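Local coordinates for DNA polymerase III beta subunit (PDB 2AVT), which probably forms the ring-shaped sliding clamp that encircles DNA and tethers the replicative polymerase to its template, at residues A[141-146]-A[210-215]; A[160-165]-A[178-183]; A[171-176]-A[189-194]; A[185-190]-A[251-256]. One frame throughout, in Å; residues are numbered along the deposited sequence.

In the fold
All four contacts lie in or beside the clamp's central domain. Contact 1 pairs its two helices, and contacts 2, 3 and 4 use strands of a nine-stranded antiparallel sheet, which helix 139-149 packs against; helix 205-214 faces strands 238-243 and 52-59 of another sheet. Leu141 CD1 comes 3.5 Å from Ile190 CD1, joining contact 1 to contacts 3 and 4. Contacts 2 and 3 occupy different ends of strand 174-180, centres about 21 Å apart. The centres of contacts 2 and 4 lie about 11 Å apart, with a probable hydrogen bond between Ala179 O and Ser186 N, 2.9 Å. Contact 4 shares strand 184-191 with contact 3, tied by a salt bridge, Lys176 NZ to Asp253 OD1, 3.1 Å.

Contact 1 of 4, residues A[141-146]-A[210-215]; sequences LLKSII and EFSAVF
Leu142 lays its CD2 methyl against the Phe211 ring, with CD2 3.3 Å from CZ, the two side chains crossing at about a right angle. This is the helix pair of the central clamp domain: helices 139-149 and 205-214 run roughly antiparallel, at 144°, with their short axes 9.8 Å apart, as in the two-helix layer that beta-clamp domains are known to carry beside their sheets. One turn on from Leu142, Ile146 brings CD1 to 3.6 Å from CD1 of Phe211, again crossing it. Phe211 CG stands anti to its backbone N (chi1 171°), which carries CG out toward helix 139-149; Phe215 CD2 covers one ring face near the rim, and Phe233 also meets this ring.

On the flank of this apolar patch, Lys143 CG lies near the plane of the Phe211 ring, at its edge, and the chain runs extended to the C-terminal end of helix 205-214. There NZ donates to Ser212 O at 3.0 Å, in the carbonyl plane and on a lone pair, and more weakly to Phe215 O; Asp217 adds a salt bridge. A water bridges the helices further along, donating to Lys143 O at 2.7 Å and lying 2.5 Å from Ser212 OG.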
loop_
_atom_site.group_PDB
_atom_site.type_symbol
_atom_site.label_atom_id
_atom_site.label_comp_id
_atom_site.label_asym_id
_atom_site.label_seq_id
_atom_site.Cartn_x
_atom_site.Cartn_y
_atom_site.Cartn_z
ATOM N N LEU A 141 0.732 -27.904 7.850
ATOM C CA LEU A 141 2.076 -28.451 7.665
ATOM C C LEU A 141 2.642 -27.967 6.331
ATOM O O LEU A 141 3.794 -27.550 6.245
ATOM C CB LEU A 141 2.053 -29.979 7.672
ATOM C CG LEU A 141 3.369 -30.631 7.220
ATOM C CD1 LEU A 141 4.515 -30.189 8.125
ATOM C CD2 LEU A 141 3.229 -32.143 7.253
ATOM N N LEU A 142 1.817 -28.031 5.294
ATOM C CA LEU A 142 2.230 -27.612 3.967
ATOM C C LEU A 142 2.594 -26.128 3.983
ATOM O O LEU A 142 3.617 -25.725 3.430
ATOM C CB LEU A 142 1.098 -27.889 2.976
ATOM C CG LEU A 142 1.459 -28.141 1.514
ATOM C CD1 LEU A 142 2.682 -29.046 1.408
ATOM C CD2 LEU A 142 0.261 -28.771 0.823
ATOM N N LYS A 143 1.773 -25.324 4.644
ATOM C CA LYS A 143 2.025 -23.889 4.721
ATOM C C LYS A 143 3.310 -23.584 5.472
ATOM O O LYS A 143 3.982 -22.591 5.184
ATOM C CB LYS A 143 0.866 -23.168 5.415
ATOM C CG LYS A 143 -0.395 -23.035 4.586
ATOM C CD LYS A 143 -1.312 -21.984 5.215
ATOM C CE LYS A 143 -2.610 -21.832 4.446
ATOM N NZ LYS A 143 -3.404 -20.658 4.933
ATOM N N SER A 144 3.635 -24.426 6.450
ATOM C CA SER A 144 4.844 -24.248 7.245
ATOM C C SER A 144 6.077 -24.500 6.395
ATOM O O SER A 144 7.062 -23.769 6.490
ATOM C CB SER A 144 4.849 -25.208 8.432
ATOM O OG SER A 144 6.061 -25.086 9.147
ATOM N N ILE A 145 6.016 -25.544 5.574
ATOM C CA ILE A 145 7.109 -25.917 4.675
ATOM C C ILE A 145 7.362 -24.792 3.664
ATOM O O ILE A 145 8.508 -24.437 3.373
ATOM C CB ILE A 145 6.761 -27.216 3.899
ATOM C CG1 ILE A 145 6.712 -28.406 4.866
ATOM C CG2 ILE A 145 7.763 -27.443 2.786
ATOM C CD1 ILE A 145 6.135 -29.687 4.258
ATOM N N ILE A 146 6.275 -24.235 3.136
ATOM C CA ILE A 146 6.352 -23.153 2.165
ATOM C C ILE A 146 7.007 -21.893 2.720
ATOM O O ILE A 146 7.941 -21.359 2.119
ATOM C CB ILE A 146 4.948 -22.795 1.645
ATOM C CG1 ILE A 146 4.380 -23.990 0.879
ATOM C CG2 ILE A 146 5.013 -21.531 0.773
ATOM C CD1 ILE A 146 2.951 -23.851 0.462
ATOM N N GLU A 210 1.159 -18.639 -3.402
ATOM C CA GLU A 210 -0.257 -18.516 -3.722
ATOM C C GLU A 210 -1.069 -19.633 -3.052
ATOM O O GLU A 210 -2.231 -19.432 -2.698
ATOM C CB GLU A 210 -0.470 -18.539 -5.239
ATOM C CG GLU A 210 0.097 -17.323 -5.972
ATOM C CD GLU A 210 -0.493 -16.003 -5.487
ATOM O OE1 GLU A 210 -1.733 -15.865 -5.480
ATOM O OE2 GLU A 210 0.283 -15.097 -5.117
ATOM N N PHE A 211 -0.458 -20.806 -2.885
ATOM C CA PHE A 211 -1.133 -21.925 -2.229
ATOM C C PHE A 211 -1.578 -21.484 -0.838
ATOM O O PHE A 211 -2.727 -21.686 -0.444
ATOM C CB PHE A 211 -0.190 -23.123 -2.072
ATOM C CG PHE A 211 -0.755 -24.232 -1.216
ATOM C CD1 PHE A 211 -0.575 -24.227 0.158
ATOM C CD2 PHE A 211 -1.488 -25.263 -1.781
ATOM C CE1 PHE A 211 -1.123 -25.229 0.955
ATOM C CE2 PHE A 211 -2.037 -26.271 -0.990
ATOM C CZ PHE A 211 -1.853 -26.249 0.379
ATOM N N SER A 212 -0.650 -20.882 -0.100
ATOM C CA SER A 212 -0.915 -20.418 1.256
ATOM C C SER A 212 -2.021 -19.380 1.318
ATOM O O SER A 212 -2.806 -19.344 2.271
ATOM C CB SER A 212 0.362 -19.840 1.874
ATOM O OG SER A 212 1.325 -20.857 2.084
ATOM N N ALA A 213 -2.083 -18.533 0.299
ATOM C CA ALA A 213 -3.094 -17.490 0.255
ATOM C C ALA A 213 -4.463 -18.031 -0.131
ATOM O O ALA A 213 -5.484 -17.521 0.324
ATOM C CB ALA A 213 -2.671 -16.386 -0.727
ATOM N N VAL A 214 -4.486 -19.070 -0.954
ATOM C CA VAL A 214 -5.745 -19.640 -1.423
ATOM C C VAL A 214 -6.447 -20.598 -0.458
ATOM O O VAL A 214 -7.671 -20.554 -0.321
ATOM C CB VAL A 214 -5.541 -20.362 -2.767
ATOM C CG1 VAL A 214 -6.858 -20.939 -3.254
ATOM C CG2 VAL A 214 -4.970 -19.380 -3.796
ATOM N N PHE A 215 -5.684 -21.476 0.190
ATOM C CA PHE A 215 -6.273 -22.415 1.132
ATOM C C PHE A 215 -6.287 -21.819 2.538
ATOM O O PHE A 215 -5.243 -21.673 3.174
ATOM C CB PHE A 215 -5.512 -23.747 1.124
ATOM C CG PHE A 215 -5.704 -24.545 -0.143
ATOM C CD1 PHE A 215 -6.790 -25.395 -0.285
ATOM C CD2 PHE A 215 -4.821 -24.416 -1.205
ATOM C CE1 PHE A 215 -6.998 -26.101 -1.456
ATOM C CE2 PHE A 215 -5.023 -25.121 -2.379
ATOM C CZ PHE A 215 -6.112 -25.965 -2.504
HETATM O O HOH W 1 3.097 -20.490 3.819
#

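Contact 2 of 4, residues A[160-165]-A[178-183]; sequences PILTGV and VATDSH
Leu162 has the largest area buried here, and it reaches Thr180 through one branch: CD2 stands 4.1 Å from Thr180 CG2, the two side chains crossing obliquely. The same methyl is 4.0 Å from Thr180 O, while the other branch, CD1, lies 4.2 Å from Ser182 OG. Around this side chain, Ser154 and Pro250 supply further contacts.

Val165 comes next in buried area and divides its two methyls between neighbouring residues. CG1 rests 3.6 Å from Val178 O, and CG2 meets the CB of Ala179. Its CA also approaches Val178 O in a CA-H...O contact with a bent angle of 123° at the hydrogen. These residues belong to a beta hairpin, strands 164-170 and 174-180, within the nine-stranded antiparallel sheet that continues from the central into the C-terminal domain; at this end the regular pairing gives way to the helical backbone angles of 160-163.

Where the strands part, a water takes up backbone groups from both. It accepts from Thr180 N at 3.0 Å and lies within donating distance of Leu162 O and Gly164 O, although it has more acceptors in reach than protons to give.

Thr180, third in buried area, carries OG1 anti to its backbone N (chi1 -177°). That oxygen accepts from Ser182 N at 3.0 Å, with an N-H...O angle of 144°, closing an ST turn, and is also hydrogen-bonded to Arg184 O.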
loop_
_atom_site.group_PDB
_atom_site.type_symbol
_atom_site.label_atom_id
_atom_site.label_comp_id
_atom_site.label_asym_id
_atom_site.label_seq_id
_atom_site.Cartn_x
_atom_site.Cartn_y
_atom_site.Cartn_z
ATOM N N PRO A 160 16.062 -21.668 -14.647
ATOM C CA PRO A 160 14.704 -22.049 -14.243
ATOM C C PRO A 160 14.605 -22.904 -12.976
ATOM O O PRO A 160 13.955 -22.516 -12.009
ATOM C CB PRO A 160 14.181 -22.790 -15.473
ATOM C CG PRO A 160 14.858 -22.072 -16.594
ATOM C CD PRO A 160 16.276 -21.942 -16.079
ATOM N N ILE A 161 15.251 -24.068 -12.988
ATOM C CA ILE A 161 15.211 -24.984 -11.851
ATOM C C ILE A 161 15.441 -24.368 -10.471
ATOM O O ILE A 161 14.805 -24.783 -9.507
ATOM C CB ILE A 161 16.196 -26.167 -12.050
ATOM C CG1 ILE A 161 17.579 -25.652 -12.444
ATOM C CG2 ILE A 161 15.659 -27.118 -13.102
ATOM C CD1 ILE A 161 18.383 -25.125 -11.287
ATOM N N LEU A 162 16.335 -23.387 -10.363
ATOM C CA LEU A 162 16.598 -22.760 -9.070
ATOM C C LEU A 162 15.466 -21.837 -8.637
ATOM O O LEU A 162 15.419 -21.387 -7.492
ATOM C CB LEU A 162 17.900 -21.958 -9.103
ATOM C CG LEU A 162 19.227 -22.720 -9.149
ATOM C CD1 LEU A 162 20.348 -21.771 -8.751
ATOM C CD2 LEU A 162 19.192 -23.907 -8.192
ATOM N N THR A 163 14.558 -21.554 -9.564
ATOM C CA THR A 163 13.428 -20.679 -9.290
ATOM C C THR A 163 12.381 -21.394 -8.441
ATOM O O THR A 163 11.555 -20.758 -7.794
ATOM C CB THR A 163 12.767 -20.210 -10.605
ATOM O OG1 THR A 163 13.758 -19.618 -11.456
ATOM C CG2 THR A 163 11.689 -19.185 -10.321
ATOM N N GLY A 164 12.424 -22.718 -8.438
ATOM C CA GLY A 164 11.445 -23.463 -7.668
ATOM C C GLY A 164 11.945 -24.088 -6.381
ATOM O O GLY A 164 13.098 -23.918 -5.988
ATOM N N VAL A 165 11.045 -24.802 -5.715
ATOM C CA VAL A 165 11.361 -25.494 -4.473
ATOM C C VAL A 165 11.411 -26.964 -4.849
ATOM O O VAL A 165 10.474 -27.478 -5.451
ATOM C CB VAL A 165 10.255 -25.266 -3.404
ATOM C CG1 VAL A 165 10.581 -26.033 -2.120
ATOM C CG2 VAL A 165 10.134 -23.785 -3.099
ATOM N N VAL A 178 13.486 -28.588 -0.468
ATOM C CA VAL A 178 14.665 -27.726 -0.460
ATOM C C VAL A 178 14.624 -26.663 -1.555
ATOM O O VAL A 178 14.084 -26.884 -2.639
ATOM C CB VAL A 178 15.967 -28.543 -0.639
ATOM C CG1 VAL A 178 16.021 -29.129 -2.033
ATOM C CG2 VAL A 178 17.171 -27.652 -0.392
ATOM N N ALA A 179 15.200 -25.504 -1.254
ATOM C CA ALA A 179 15.263 -24.394 -2.202
ATOM C C ALA A 179 16.567 -23.653 -1.952
ATOM O O ALA A 179 17.014 -23.542 -0.813
ATOM C CB ALA A 179 14.078 -23.448 -2.012
ATOM N N THR A 180 17.167 -23.145 -3.024
ATOM C CA THR A 180 18.424 -22.425 -2.927
ATOM C C THR A 180 18.632 -21.462 -4.092
ATOM O O THR A 180 18.055 -21.616 -5.171
ATOM C CB THR A 180 19.624 -23.402 -2.888
ATOM O OG1 THR A 180 20.836 -22.665 -2.712
ATOM C CG2 THR A 180 19.722 -24.195 -4.176
ATOM N N ASP A 181 19.463 -20.457 -3.843
ATOM C CA ASP A 181 19.808 -19.440 -4.829
ATOM C C ASP A 181 21.326 -19.501 -5.022
ATOM O O ASP A 181 21.941 -18.516 -5.413
ATOM C CB ASP A 181 19.408 -18.056 -4.317
ATOM C CG ASP A 181 20.211 -17.633 -3.109
ATOM O OD1 ASP A 181 20.713 -18.526 -2.397
ATOM O OD2 ASP A 181 20.345 -16.408 -2.865
ATOM N N SER A 182 21.917 -20.663 -4.731
ATOM C CA SER A 182 23.361 -20.886 -4.849
ATOM C C SER A 182 24.126 -19.777 -4.146
ATOM O O SER A 182 25.216 -19.372 -4.555
ATOM C CB SER A 182 23.786 -20.954 -6.311
ATOM O OG SER A 182 23.596 -19.711 -6.963
ATOM N N HIS A 183 23.515 -19.283 -3.082
ATOM C CA HIS A 183 24.086 -18.246 -2.237
ATOM C C HIS A 183 23.689 -18.655 -0.819
ATOM O O HIS A 183 24.486 -18.587 0.118
ATOM C CB HIS A 183 23.487 -16.881 -2.578
ATOM C CG HIS A 183 23.974 -16.310 -3.876
ATOM N ND1 HIS A 183 25.294 -15.978 -4.090
ATOM C CD2 HIS A 183 23.321 -16.020 -5.026
ATOM C CE1 HIS A 183 25.434 -15.512 -5.319
ATOM N NE2 HIS A 183 24.255 -15.527 -5.910
HETATM O O HOH W 2 15.563 -23.598 -5.515
#

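Contact 3 of 4, residues A[171-176]-A[189-194]; sequences NHKDFK and LITLDN
Phe175 sets its CB against strand 184-191, 3.3 Å from Ile190 O and 4.1 Å from both Ile190 CB and Leu192 CD2. From there CG stands anti to the backbone N (chi1 -177°), and the ring leads away from the partner strand; its CE1 meets Ile145 CD1 of helix 139-149, with Ile167 and Leu169 also touching this side chain.

Two backbone hydrogen bonds join the residues: Phe175 N donates to Ile190 O at 2.7 Å, and Ile190 N returns a bond to Phe175 O. Leu192 N adds a third, to Lys173 O, with an almost straight N-H...O angle of 171°.

On the other face, Lys176 and Leu189 lie side by side and point the same way, packed tightly with CG of the lysine 3.4 Å from CD2 of the leucine. Lys176 NZ continues to a salt bridge with Asp253. In the turn from strand 164-170 into strand 174-180, Asp174 OD2 receives Asn171 ND2 at 3.1 Å and Lys173 NZ from opposite faces of its carboxylate plane.

Lys173 and Asp174 both face Ser170, a classic bulge toward strand 164-170. Phe175-Ile190, hydrogen-bonded, between the non-hydrogen-bonded pairs Asp174-Thr191 and Lys176-Leu189, marks the antiparallel beta hairpin 174-180/184-191.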
loop_
_atom_site.group_PDB
_atom_site.type_symbol
_atom_site.label_atom_id
_atom_site.label_comp_id
_atom_site.label_asym_id
_atom_site.label_seq_id
_atom_site.Cartn_x
_atom_site.Cartn_y
_atom_site.Cartn_z
ATOM N N ASN A 171 12.065 -43.483 -0.568
ATOM C CA ASN A 171 11.797 -44.679 0.226
ATOM C C ASN A 171 10.355 -44.682 0.727
ATOM O O ASN A 171 10.068 -45.158 1.828
ATOM C CB ASN A 171 12.760 -44.768 1.412
ATOM C CG ASN A 171 14.209 -44.615 0.998
ATOM O OD1 ASN A 171 14.696 -45.312 0.102
ATOM N ND2 ASN A 171 14.915 -43.698 1.654
ATOM N N HIS A 172 9.461 -44.129 -0.087
ATOM C CA HIS A 172 8.034 -44.066 0.218
ATOM C C HIS A 172 7.685 -43.382 1.534
ATOM O O HIS A 172 6.536 -43.451 1.970
ATOM C CB HIS A 172 7.441 -45.478 0.247
ATOM C CG HIS A 172 7.533 -46.210 -1.056
ATOM N ND1 HIS A 172 6.789 -45.862 -2.162
ATOM C CD2 HIS A 172 8.269 -47.287 -1.423
ATOM C CE1 HIS A 172 7.062 -46.693 -3.154
ATOM N NE2 HIS A 172 7.956 -47.566 -2.730
ATOM N N LYS A 173 8.637 -42.713 2.171
ATOM C CA LYS A 173 8.312 -42.097 3.451
ATOM C C LYS A 173 9.165 -40.895 3.829
ATOM O O LYS A 173 8.764 -40.089 4.669
ATOM C CB LYS A 173 8.421 -43.139 4.570
ATOM C CG LYS A 173 9.861 -43.443 4.979
ATOM C CD LYS A 173 9.932 -44.346 6.198
ATOM C CE LYS A 173 11.328 -44.340 6.804
ATOM N NZ LYS A 173 12.363 -44.665 5.784
ATOM N N ASP A 174 10.344 -40.778 3.231
ATOM C CA ASP A 174 11.224 -39.663 3.542
ATOM C C ASP A 174 10.899 -38.467 2.641
ATOM O O ASP A 174 11.124 -38.509 1.431
ATOM C CB ASP A 174 12.688 -40.095 3.382
ATOM C CG ASP A 174 13.101 -41.146 4.407
ATOM O OD1 ASP A 174 13.064 -40.843 5.620
ATOM O OD2 ASP A 174 13.458 -42.272 4.002
ATOM N N PHE A 175 10.367 -37.411 3.252
ATOM C CA PHE A 175 9.963 -36.191 2.545
ATOM C C PHE A 175 11.013 -35.081 2.642
ATOM O O PHE A 175 11.439 -34.718 3.741
ATOM C CB PHE A 175 8.639 -35.694 3.147
ATOM C CG PHE A 175 8.062 -34.473 2.473
ATOM C CD1 PHE A 175 8.528 -33.206 2.783
ATOM C CD2 PHE A 175 7.019 -34.593 1.577
ATOM C CE1 PHE A 175 7.959 -32.077 2.213
ATOM C CE2 PHE A 175 6.445 -33.467 1.003
ATOM C CZ PHE A 175 6.915 -32.209 1.323
ATOM N N LYS A 176 11.430 -34.535 1.501
ATOM C CA LYS A 176 12.399 -33.438 1.523
ATOM C C LYS A 176 11.935 -32.244 0.675
ATOM O O LYS A 176 11.496 -32.402 -0.459
ATOM C CB LYS A 176 13.778 -33.895 1.022
ATOM C CG LYS A 176 14.827 -32.782 1.057
ATOM C CD LYS A 176 16.164 -33.188 0.440
ATOM C CE LYS A 176 16.032 -33.461 -1.054
ATOM N NZ LYS A 176 17.331 -33.868 -1.672
ATOM N N LEU A 189 13.055 -31.569 6.296
ATOM C CA LEU A 189 12.923 -33.018 6.176
ATOM C C LEU A 189 11.796 -33.482 7.079
ATOM O O LEU A 189 11.658 -33.019 8.206
ATOM C CB LEU A 189 14.211 -33.726 6.593
ATOM C CG LEU A 189 15.513 -33.358 5.889
ATOM C CD1 LEU A 189 16.604 -34.302 6.384
ATOM C CD2 LEU A 189 15.360 -33.470 4.380
ATOM N N ILE A 190 10.989 -34.396 6.572
ATOM C CA ILE A 190 9.877 -34.928 7.335
ATOM C C ILE A 190 9.757 -36.397 6.990
ATOM O O ILE A 190 10.072 -36.798 5.870
ATOM C CB ILE A 190 8.558 -34.203 6.962
ATOM C CG1 ILE A 190 8.591 -32.766 7.483
ATOM C CG2 ILE A 190 7.369 -34.945 7.530
ATOM C CD1 ILE A 190 7.344 -31.966 7.153
ATOM N N THR A 191 9.342 -37.204 7.962
ATOM C CA THR A 191 9.141 -38.631 7.725
ATOM C C THR A 191 7.639 -38.816 7.798
ATOM O O THR A 191 7.022 -38.487 8.812
ATOM C CB THR A 191 9.791 -39.529 8.814
ATOM O OG1 THR A 191 11.152 -39.139 9.031
ATOM C CG2 THR A 191 9.771 -40.987 8.363
ATOM N N LEU A 192 7.040 -39.324 6.730
ATOM C CA LEU A 192 5.596 -39.529 6.708
ATOM C C LEU A 192 5.198 -40.657 7.660
ATOM O O LEU A 192 5.965 -41.601 7.867
ATOM C CB LEU A 192 5.130 -39.885 5.298
ATOM C CG LEU A 192 5.546 -38.961 4.155
ATOM C CD1 LEU A 192 4.854 -39.406 2.868
ATOM C CD2 LEU A 192 5.181 -37.525 4.500
ATOM N N ASP A 193 4.005 -40.557 8.240
ATOM C CA ASP A 193 3.528 -41.594 9.144
ATOM C C ASP A 193 3.063 -42.789 8.325
ATOM O O ASP A 193 3.163 -43.934 8.764
ATOM C CB ASP A 193 2.376 -41.079 10.005
ATOM C CG ASP A 193 2.808 -39.988 10.958
ATOM O OD1 ASP A 193 3.990 -39.982 11.357
ATOM O OD2 ASP A 193 1.960 -39.145 11.322
ATOM N N ASN A 194 2.552 -42.516 7.131
ATOM C CA ASN A 194 2.088 -43.574 6.243
ATOM C C ASN A 194 2.867 -43.537 4.939
ATOM O O ASN A 194 3.075 -42.471 4.361
ATOM C CB ASN A 194 0.596 -43.414 5.956
ATOM C CG ASN A 194 -0.244 -43.495 7.212
ATOM O OD1 ASN A 194 -0.112 -44.436 7.997
ATOM N ND2 ASN A 194 -1.114 -42.509 7.413
#

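Contact 4 of 4, residues A[185-190]-A[251-256]; sequences MSQRLI and DTDRLL
Met185 and Leu256 cross at about a right angle, with the thioether methyl CE of Met185 at 4.0 Å from Leu256 CD2. Met185 CG is anti to the backbone N (chi1 171°), and the chain stays extended until it bends at its last torsion (chi3 82°), which swings CE toward the leucine. The sulfur lies 4.3 Å from Leu255 CD1. It is also modelled against Thr252 OG1, but that approach is too close to be relied on; the hydroxyl is buried here and has no partner in the model.

Gln187, two residues along the strand and pointing toward the same loop, also crosses Leu256 at about a right angle. Its terminal amide spans both leucine methyls, with OE1 4.1 Å from CD2 and NE2 4.1 Å from CD1.

The contact joins strand 184-191, where the central domain's strands meet those of the C-terminal domain in one sheet, to the connection running from strand 238-243 into the C-terminal domain. Within that connection Asp251 OD1 accepts from Arg254 N at 2.9 Å, an Asx motif at the start of the 3-10 turn 253-255.

Gln187 and Asp253 likewise approach at about a right angle, their amide and carboxylate planes turned 49° from each other. NE2 of Gln187 stays 4.2 Å from OD1 of Asp253, an oxygen whose salt-bridge partner is Lys176 on the neighbouring strand 174-180.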
loop_
_atom_site.group_PDB
_atom_site.type_symbol
_atom_site.label_atom_id
_atom_site.label_comp_id
_atom_site.label_asym_id
_atom_site.label_seq_id
_atom_site.Cartn_x
_atom_site.Cartn_y
_atom_site.Cartn_z
ATOM N N MET A 185 20.527 -21.475 1.190
ATOM C CA MET A 185 19.672 -22.635 0.997
ATOM C C MET A 185 18.839 -22.916 2.233
ATOM O O MET A 185 19.255 -22.599 3.341
ATOM C CB MET A 185 20.569 -23.834 0.683
ATOM C CG MET A 185 19.869 -25.172 0.659
ATOM S SD MET A 185 21.085 -26.495 0.412
ATOM C CE MET A 185 21.665 -26.680 2.051
ATOM N N SER A 186 17.676 -23.521 2.022
ATOM C CA SER A 186 16.764 -23.870 3.100
ATOM C C SER A 186 16.214 -25.266 2.834
ATOM O O SER A 186 15.764 -25.565 1.716
ATOM C CB SER A 186 15.611 -22.871 3.160
ATOM O OG SER A 186 14.833 -23.099 4.316
ATOM N N GLN A 187 16.256 -26.116 3.860
ATOM C CA GLN A 187 15.786 -27.499 3.747
ATOM C C GLN A 187 14.907 -27.988 4.906
ATOM O O GLN A 187 15.190 -27.738 6.080
ATOM C CB GLN A 187 16.981 -28.439 3.623
ATOM C CG GLN A 187 16.615 -29.913 3.592
ATOM C CD GLN A 187 17.805 -30.804 3.897
ATOM O OE1 GLN A 187 18.258 -30.897 5.046
ATOM N NE2 GLN A 187 18.328 -31.447 2.872
ATOM N N ARG A 188 13.852 -28.715 4.553
ATOM C CA ARG A 188 12.930 -29.264 5.536
ATOM C C ARG A 188 12.773 -30.761 5.279
ATOM O O ARG A 188 12.411 -31.174 4.179
ATOM C CB ARG A 188 11.563 -28.572 5.436
ATOM C CG ARG A 188 10.525 -29.038 6.463
ATOM C CD ARG A 188 10.909 -28.640 7.895
ATOM N NE ARG A 188 9.988 -29.195 8.892
ATOM C CZ ARG A 188 8.737 -28.784 9.077
ATOM N NH1 ARG A 188 8.237 -27.801 8.340
ATOM N NH2 ARG A 188 7.975 -29.369 9.993
ATOM N N LEU A 189 13.055 -31.569 6.296
ATOM C CA LEU A 189 12.923 -33.018 6.176
ATOM C C LEU A 189 11.796 -33.482 7.079
ATOM O O LEU A 189 11.658 -33.019 8.206
ATOM C CB LEU A 189 14.211 -33.726 6.593
ATOM C CG LEU A 189 15.513 -33.358 5.889
ATOM C CD1 LEU A 189 16.604 -34.302 6.384
ATOM C CD2 LEU A 189 15.360 -33.470 4.380
ATOM N N ILE A 190 10.989 -34.396 6.572
ATOM C CA ILE A 190 9.877 -34.928 7.335
ATOM C C ILE A 190 9.757 -36.397 6.990
ATOM O O ILE A 190 10.072 -36.798 5.870
ATOM C CB ILE A 190 8.558 -34.203 6.962
ATOM C CG1 ILE A 190 8.591 -32.766 7.483
ATOM C CG2 ILE A 190 7.369 -34.945 7.530
ATOM C CD1 ILE A 190 7.344 -31.966 7.153
ATOM N N ASP A 251 22.340 -31.280 -7.097
ATOM C CA ASP A 251 22.562 -32.158 -5.954
ATOM C C ASP A 251 22.813 -31.265 -4.747
ATOM O O ASP A 251 23.910 -30.740 -4.570
ATOM C CB ASP A 251 23.786 -33.042 -6.200
ATOM C CG ASP A 251 24.024 -34.033 -5.080
ATOM O OD1 ASP A 251 23.881 -33.649 -3.900
ATOM O OD2 ASP A 251 24.368 -35.196 -5.383
ATOM N N THR A 252 21.792 -31.098 -3.916
ATOM C CA THR A 252 21.904 -30.245 -2.743
ATOM C C THR A 252 22.293 -30.994 -1.465
ATOM O O THR A 252 22.751 -30.388 -0.500
ATOM C CB THR A 252 20.583 -29.474 -2.520
ATOM O OG1 THR A 252 20.740 -28.561 -1.431
ATOM C CG2 THR A 252 19.448 -30.435 -2.224
ATOM N N ASP A 253 22.110 -32.312 -1.451
ATOM C CA ASP A 253 22.481 -33.090 -0.272
ATOM C C ASP A 253 23.986 -32.951 -0.077
ATOM O O ASP A 253 24.478 -32.862 1.049
ATOM C CB ASP A 253 22.131 -34.572 -0.455
ATOM C CG ASP A 253 20.646 -34.807 -0.621
ATOM O OD1 ASP A 253 19.862 -34.164 0.103
ATOM O OD2 ASP A 253 20.259 -35.643 -1.467
ATOM N N ARG A 254 24.704 -32.916 -1.197
ATOM C CA ARG A 254 26.156 -32.797 -1.199
ATOM C C ARG A 254 26.646 -31.458 -0.661
ATOM O O ARG A 254 27.849 -31.203 -0.634
ATOM C CB ARG A 254 26.687 -33.014 -2.615
ATOM N N LEU A 255 25.718 -30.608 -0.227
ATOM C CA LEU A 255 26.075 -29.296 0.304
ATOM C C LEU A 255 25.977 -29.223 1.824
ATOM O O LEU A 255 26.494 -28.290 2.439
ATOM C CB LEU A 255 25.183 -28.210 -0.311
ATOM C CG LEU A 255 25.410 -27.863 -1.785
ATOM C CD1 LEU A 255 24.408 -26.810 -2.226
ATOM C CD2 LEU A 255 26.830 -27.352 -1.976
ATOM N N LEU A 256 25.309 -30.199 2.432
ATOM C CA LEU A 256 25.163 -30.210 3.882
ATOM C C LEU A 256 26.533 -30.330 4.546
ATOM O O LEU A 256 27.363 -31.143 4.136
ATOM C CB LEU A 256 24.262 -31.369 4.318
ATOM C CG LEU A 256 22.824 -31.306 3.798
ATOM C CD1 LEU A 256 22.039 -32.506 4.300
ATOM C CD2 LEU A 256 22.174 -30.014 4.259
#